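Local coordinates for protein glucosamine--fructose-6-phosphate aminotransferase [isomerizing] (Francisella tularensis subsp. tularensis, PDB 3TBF) that probably makes glucosamine 6-phosphate from fructose 6-phosphate and glutamine, here represented by its C-terminal, isomerase-type domain of two SIS units, at residues A[16-19]-A[20-23]; A[107-111]-A[112-116]; A[187-190]-A[191-194]. All coordinates share one frame; numbering follows the deposited sequence.

How the contacts relate
The three local contacts come in series along the chain, each where helical structure begins or breaks. Contact 1 lies between helices 13-19 and 21-30. Contact 2 links strand 103-109, the middle strand of the first five-stranded parallel sheet, to helix 115-124 in the first SIS domain. Contact 3, at the surface, opens helix 190-201. Between centres, contacts 1 and 2 are about 22 Å apart, and contact 3 lies about 30 Å from the first and about 32 Å from the second. Helix 165-184 touches side chains of all three ranges, in 107-111 through I108 and Q110. Contact 2 lies at the probable sugar-phosphate loop, whereas contacts 1 and 3 are structural, a helix junction and a helix start.

Contact 1: A[16-19]-A[20-23]; sequences KEIY and EQPE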
# COMPACT_ATOMS: atom_id res chain seq x y z
N LYS A 16 -9.60 -7.41 -27.86
CA LYS A 16 -10.30 -6.28 -28.50
C LYS A 16 -10.24 -5.01 -27.64
O LYS A 16 -10.07 -3.91 -28.16
CB LYS A 16 -11.76 -6.61 -28.73
CG LYS A 16 -12.57 -5.39 -29.16
CD LYS A 16 -13.98 -5.74 -29.44
CE LYS A 16 -14.87 -5.58 -28.24
NZ LYS A 16 -15.59 -4.27 -28.39
N GLU A 17 -10.39 -5.19 -26.32
CA GLU A 17 -10.50 -4.07 -25.43
C GLU A 17 -9.17 -3.42 -25.26
O GLU A 17 -9.08 -2.21 -25.14
CB GLU A 17 -11.13 -4.47 -24.11
CG GLU A 17 -12.67 -4.57 -24.25
CD GLU A 17 -13.33 -5.65 -23.36
OE1 GLU A 17 -12.84 -5.89 -22.23
OE2 GLU A 17 -14.37 -6.23 -23.79
N ILE A 18 -8.11 -4.20 -25.28
CA ILE A 18 -6.80 -3.61 -25.21
C ILE A 18 -6.60 -2.77 -26.45
O ILE A 18 -6.06 -1.68 -26.37
CB ILE A 18 -5.74 -4.67 -25.13
CG1 ILE A 18 -5.75 -5.31 -23.75
CG2 ILE A 18 -4.43 -4.08 -25.38
CD1 ILE A 18 -4.92 -6.54 -23.65
N TYR A 19 -7.08 -3.27 -27.59
CA TYR A 19 -6.93 -2.55 -28.85
C TYR A 19 -7.92 -1.43 -29.06
O TYR A 19 -7.73 -0.69 -29.98
CB TYR A 19 -6.98 -3.48 -30.06
CG TYR A 19 -5.63 -4.06 -30.35
CD1 TYR A 19 -5.16 -5.15 -29.65
CD2 TYR A 19 -4.82 -3.53 -31.33
CE1 TYR A 19 -3.92 -5.71 -29.94
CE2 TYR A 19 -3.59 -4.08 -31.63
CZ TYR A 19 -3.15 -5.19 -30.93
OH TYR A 19 -1.90 -5.73 -31.17
N GLU A 20 -8.93 -1.29 -28.20
CA GLU A 20 -9.83 -0.13 -28.28
C GLU A 20 -9.27 1.07 -27.53
O GLU A 20 -9.84 2.14 -27.53
CB GLU A 20 -11.15 -0.46 -27.62
CG GLU A 20 -12.14 -1.26 -28.43
CD GLU A 20 -13.49 -1.38 -27.69
OE1 GLU A 20 -13.63 -2.25 -26.80
OE2 GLU A 20 -14.40 -0.60 -28.01
N GLN A 21 -8.14 0.91 -26.85
CA GLN A 21 -7.71 1.95 -25.94
C GLN A 21 -7.36 3.25 -26.60
O GLN A 21 -7.62 4.29 -26.08
CB GLN A 21 -6.57 1.45 -25.03
CG GLN A 21 -7.11 0.52 -23.98
CD GLN A 21 -6.07 -0.07 -23.13
OE1 GLN A 21 -6.02 0.16 -21.89
NE2 GLN A 21 -5.27 -0.91 -23.74
N PRO A 22 -6.77 3.21 -27.77
CA PRO A 22 -6.53 4.49 -28.45
C PRO A 22 -7.80 5.29 -28.74
O PRO A 22 -7.82 6.48 -28.53
CB PRO A 22 -5.84 4.08 -29.75
CG PRO A 22 -5.15 2.85 -29.37
CD PRO A 22 -6.15 2.10 -28.50
N GLU A 23 -8.83 4.62 -29.20
CA GLU A 23 -10.15 5.25 -29.39
C GLU A 23 -10.72 5.70 -28.02
O GLU A 23 -11.13 6.84 -27.83
CB GLU A 23 -11.09 4.24 -30.09
CG GLU A 23 -12.46 4.77 -30.49
CD GLU A 23 -13.48 3.66 -30.87
OE1 GLU A 23 -13.02 2.50 -31.15
OE2 GLU A 23 -14.73 3.95 -30.87
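Q21 folds back on I18 where helix 13-19 gives way to helix 21-30. Its CB and CG each lie 3.4 Å from I18 O, with CG anti to the carbonyl carbon (chi1 -75°) and the chain extended beyond it. CD continues past the same oxygen, and NE2 ends the run with a hydrogen bond of 2.9 Å to I18 O. This bond is fairly straight (158° at the hydrogen), arrives on a lone pair in the carbonyl plane and lies close to the Q21 amide plane. A weak bond from Q21 N reaches the same oxygen. Q21 OE1 is hydrogen-bonded to T168 OG1 of helix 165-184, and NE2 also to Q345 OE1 of helix 335-355. K16 pairs with E20: the lysine chain bends at its last two torsions to put NZ 3.2 Å from E20 OE1, a salt bridge whose hydrogen bond is weak. K165 makes a second salt bridge to that oxygen. E17 CG lies 3.6 Å from E20 OE1, but its carboxylate turns to the backbone N of I159 and G160. Polar partners at both ends of the Q21 amide hold its rotation and tie the junction to both helices, and the two lysines probably offset the charge of E20 and the nearby E17 carboxylate.

Contact 2: A[107-111]-A[112-116]; sequences SISQS and GETAD
S109 and T114 meet through their hydroxyls, with S109 OG 3.1 Å from T114 OG1 in a hydrogen bond that either could donate. The serine oxygen stands opposite its own backbone N (chi1 -175°), beside the carbonyl carbon, and from there also accepts the N-H of G112 at 3.1 Å, bent to 141°. The hydroxyl of buried S109 thus bonds to both G112 and T114, across the turn. T114 brings its hydroxyl in with chi1 at -58°, OG1 lying beside its backbone N and CG2 beside its carbonyl carbon. This is the crossing from strand 103-109 into helix 115-124, the first half of a beta-alpha-beta unit completed by strand 129-136. The serine- and threonine-rich turn at the strand end is consistent with the sugar-phosphate-binding loop of related GlmS isomerase domains; T114 occupies the N-cap position without making a capping bond. S111 adopts a different rotamer: its OG sits between the backbone N and the carbonyl carbon, and accepts E113 N at 3.1 Å in a nearly straight bond. The G112 backbone is also bonded to L143. The E113 chain bends at chi2, its CG passing 3.9 Å from S111 O, and its OE1 is hydrogen-bonded to S142. L143 of helix 142-146 packs on the S109 side chain.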
# COMPACT_ATOMS: atom_id res chain seq x y z
N SER A 107 -14.72 9.27 -5.76
CA SER A 107 -14.74 7.84 -5.96
C SER A 107 -14.44 7.47 -7.43
O SER A 107 -14.61 8.26 -8.36
CB SER A 107 -16.07 7.28 -5.52
OG SER A 107 -17.12 7.81 -6.26
N ILE A 108 -13.84 6.31 -7.62
CA ILE A 108 -13.54 5.87 -8.95
C ILE A 108 -14.16 4.50 -9.12
O ILE A 108 -13.93 3.63 -8.31
CB ILE A 108 -12.04 5.75 -9.17
CG1 ILE A 108 -11.32 7.08 -8.80
CG2 ILE A 108 -11.76 5.40 -10.63
CD1 ILE A 108 -9.81 6.99 -8.82
N SER A 109 -14.96 4.33 -10.17
CA SER A 109 -15.60 3.05 -10.41
C SER A 109 -16.02 2.87 -11.85
O SER A 109 -16.66 3.75 -12.43
CB SER A 109 -16.82 2.92 -9.58
OG SER A 109 -17.38 1.65 -9.74
N GLN A 110 -15.72 1.72 -12.43
CA GLN A 110 -16.18 1.43 -13.77
C GLN A 110 -17.72 1.30 -13.78
O GLN A 110 -18.39 2.00 -14.48
CB GLN A 110 -15.55 0.14 -14.32
CG GLN A 110 -15.81 -0.09 -15.82
CD GLN A 110 -17.25 -0.49 -16.13
OE1 GLN A 110 -17.81 -1.39 -15.49
NE2 GLN A 110 -17.86 0.19 -17.12
N SER A 111 -18.24 0.39 -12.97
CA SER A 111 -19.65 0.07 -12.98
C SER A 111 -20.52 1.09 -12.30
O SER A 111 -21.70 1.14 -12.57
CB SER A 111 -19.86 -1.28 -12.23
OG SER A 111 -19.55 -1.15 -10.86
N GLY A 112 -19.96 1.83 -11.38
CA GLY A 112 -20.74 2.69 -10.48
C GLY A 112 -21.61 2.01 -9.41
O GLY A 112 -22.44 2.67 -8.77
N GLU A 113 -21.41 0.71 -9.22
CA GLU A 113 -22.18 -0.07 -8.25
C GLU A 113 -21.30 -0.77 -7.18
O GLU A 113 -21.79 -1.45 -6.33
CB GLU A 113 -23.04 -1.11 -8.98
CG GLU A 113 -24.04 -0.58 -10.02
CD GLU A 113 -25.06 0.45 -9.42
OE1 GLU A 113 -25.34 0.40 -8.20
OE2 GLU A 113 -25.59 1.32 -10.17
N THR A 114 -20.00 -0.59 -7.22
CA THR A 114 -19.07 -1.30 -6.39
C THR A 114 -19.46 -1.04 -4.93
O THR A 114 -19.47 0.13 -4.47
CB THR A 114 -17.65 -0.75 -6.67
OG1 THR A 114 -17.35 -0.91 -8.07
CG2 THR A 114 -16.57 -1.41 -5.82
N ALA A 115 -19.80 -2.11 -4.21
CA ALA A 115 -20.42 -2.01 -2.89
C ALA A 115 -19.66 -1.10 -1.92
O ALA A 115 -20.19 -0.10 -1.43
CB ALA A 115 -20.56 -3.38 -2.28
N ASP A 116 -18.42 -1.44 -1.64
CA ASP A 116 -17.65 -0.70 -0.65
C ASP A 116 -17.42 0.78 -1.01
O ASP A 116 -17.52 1.67 -0.16
CB ASP A 116 -16.32 -1.40 -0.43
CG ASP A 116 -16.46 -2.74 0.36
OD1 ASP A 116 -17.37 -2.87 1.23
OD2 ASP A 116 -15.64 -3.65 0.11

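Contact 3: A[187-190]-A[191-194]; sequences SLTD and QQIA
With chi1 at 73°, T189 sets OG1 between its backbone N and carbonyl carbon, facing the first turn of helix 190-201, while Q192, its CG beside the backbone N (chi1 -67°) and its chain extended, reaches back across the threonine at about a right angle. The two residues then exchange bonds. T189 OG1 accepts Q192 N at 3.0 Å, and Q192 OE1 takes T189 N at 2.7 Å, nearly straight at the hydrogen and in the plane of the amide carbonyl. Q192 CG passes 3.4 Å from T189 OG1 where the two chains cross. Just before the cap, L188 lays CD2 3.5 Å from Q192 OE1 and also meets I193, with L188 CB 3.8 Å from I193 CD1. Both apolar side chains also rest on helix 165-184, L188 against L179 and A182 and I193 against K183. The regular helical bonds begin at once, with I193 N to T189 O and A194 N to D190 O both at 3.0 Å. The reciprocal pairing of T189 and Q192, which gives partners to a backbone N-H on each side of the helix start, is a capping box at the N-terminus of an alpha-helix.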
# COMPACT_ATOMS: atom_id res chain seq x y z
N SER A 187 -2.53 27.04 -9.99
CA SER A 187 -1.31 26.27 -9.71
C SER A 187 -0.42 26.20 -10.95
O SER A 187 0.77 25.93 -10.82
CB SER A 187 -1.66 24.85 -9.24
OG SER A 187 -2.79 24.86 -8.36
N LEU A 188 -1.00 26.44 -12.13
CA LEU A 188 -0.26 26.40 -13.40
C LEU A 188 -0.57 27.60 -14.31
O LEU A 188 -1.69 28.14 -14.29
CB LEU A 188 -0.58 25.11 -14.17
CG LEU A 188 -0.11 23.77 -13.57
CD1 LEU A 188 -0.59 22.58 -14.45
CD2 LEU A 188 1.38 23.73 -13.34
N THR A 189 0.40 28.01 -15.13
CA THR A 189 0.14 29.11 -16.10
C THR A 189 -0.67 28.59 -17.28
O THR A 189 -0.67 27.41 -17.55
CB THR A 189 1.42 29.71 -16.69
OG1 THR A 189 2.00 28.80 -17.62
CG2 THR A 189 2.40 30.06 -15.60
N ASP A 190 -1.34 29.48 -17.99
CA ASP A 190 -2.22 29.05 -19.06
C ASP A 190 -1.37 28.32 -20.11
O ASP A 190 -1.80 27.39 -20.75
CB ASP A 190 -3.00 30.25 -19.63
CG ASP A 190 -4.13 30.76 -18.68
OD1 ASP A 190 -4.51 30.08 -17.69
OD2 ASP A 190 -4.65 31.88 -18.92
N GLN A 191 -0.11 28.69 -20.21
CA GLN A 191 0.79 28.07 -21.16
C GLN A 191 1.26 26.66 -20.75
O GLN A 191 1.42 25.78 -21.60
CB GLN A 191 1.96 29.01 -21.34
CG GLN A 191 2.89 28.69 -22.47
CD GLN A 191 3.90 29.88 -22.73
OE1 GLN A 191 5.14 29.69 -22.73
NE2 GLN A 191 3.36 31.10 -22.95
N GLN A 192 1.45 26.44 -19.46
CA GLN A 192 1.64 25.09 -18.97
C GLN A 192 0.39 24.21 -19.18
O GLN A 192 0.47 23.08 -19.65
CB GLN A 192 1.99 25.11 -17.50
CG GLN A 192 3.31 25.71 -17.20
CD GLN A 192 3.48 25.91 -15.72
OE1 GLN A 192 2.65 26.52 -15.05
NE2 GLN A 192 4.54 25.37 -15.20
N ILE A 193 -0.78 24.73 -18.81
CA ILE A 193 -2.01 24.01 -19.02
C ILE A 193 -2.06 23.56 -20.48
O ILE A 193 -2.30 22.40 -20.78
CB ILE A 193 -3.21 24.91 -18.72
CG1 ILE A 193 -3.17 25.31 -17.24
CG2 ILE A 193 -4.55 24.21 -19.08
CD1 ILE A 193 -3.53 24.28 -16.37
N ALA A 194 -1.75 24.47 -21.39
CA ALA A 194 -1.80 24.17 -22.82
C ALA A 194 -0.79 23.09 -23.23
O ALA A 194 -1.09 22.25 -24.04
CB ALA A 194 -1.59 25.42 -23.61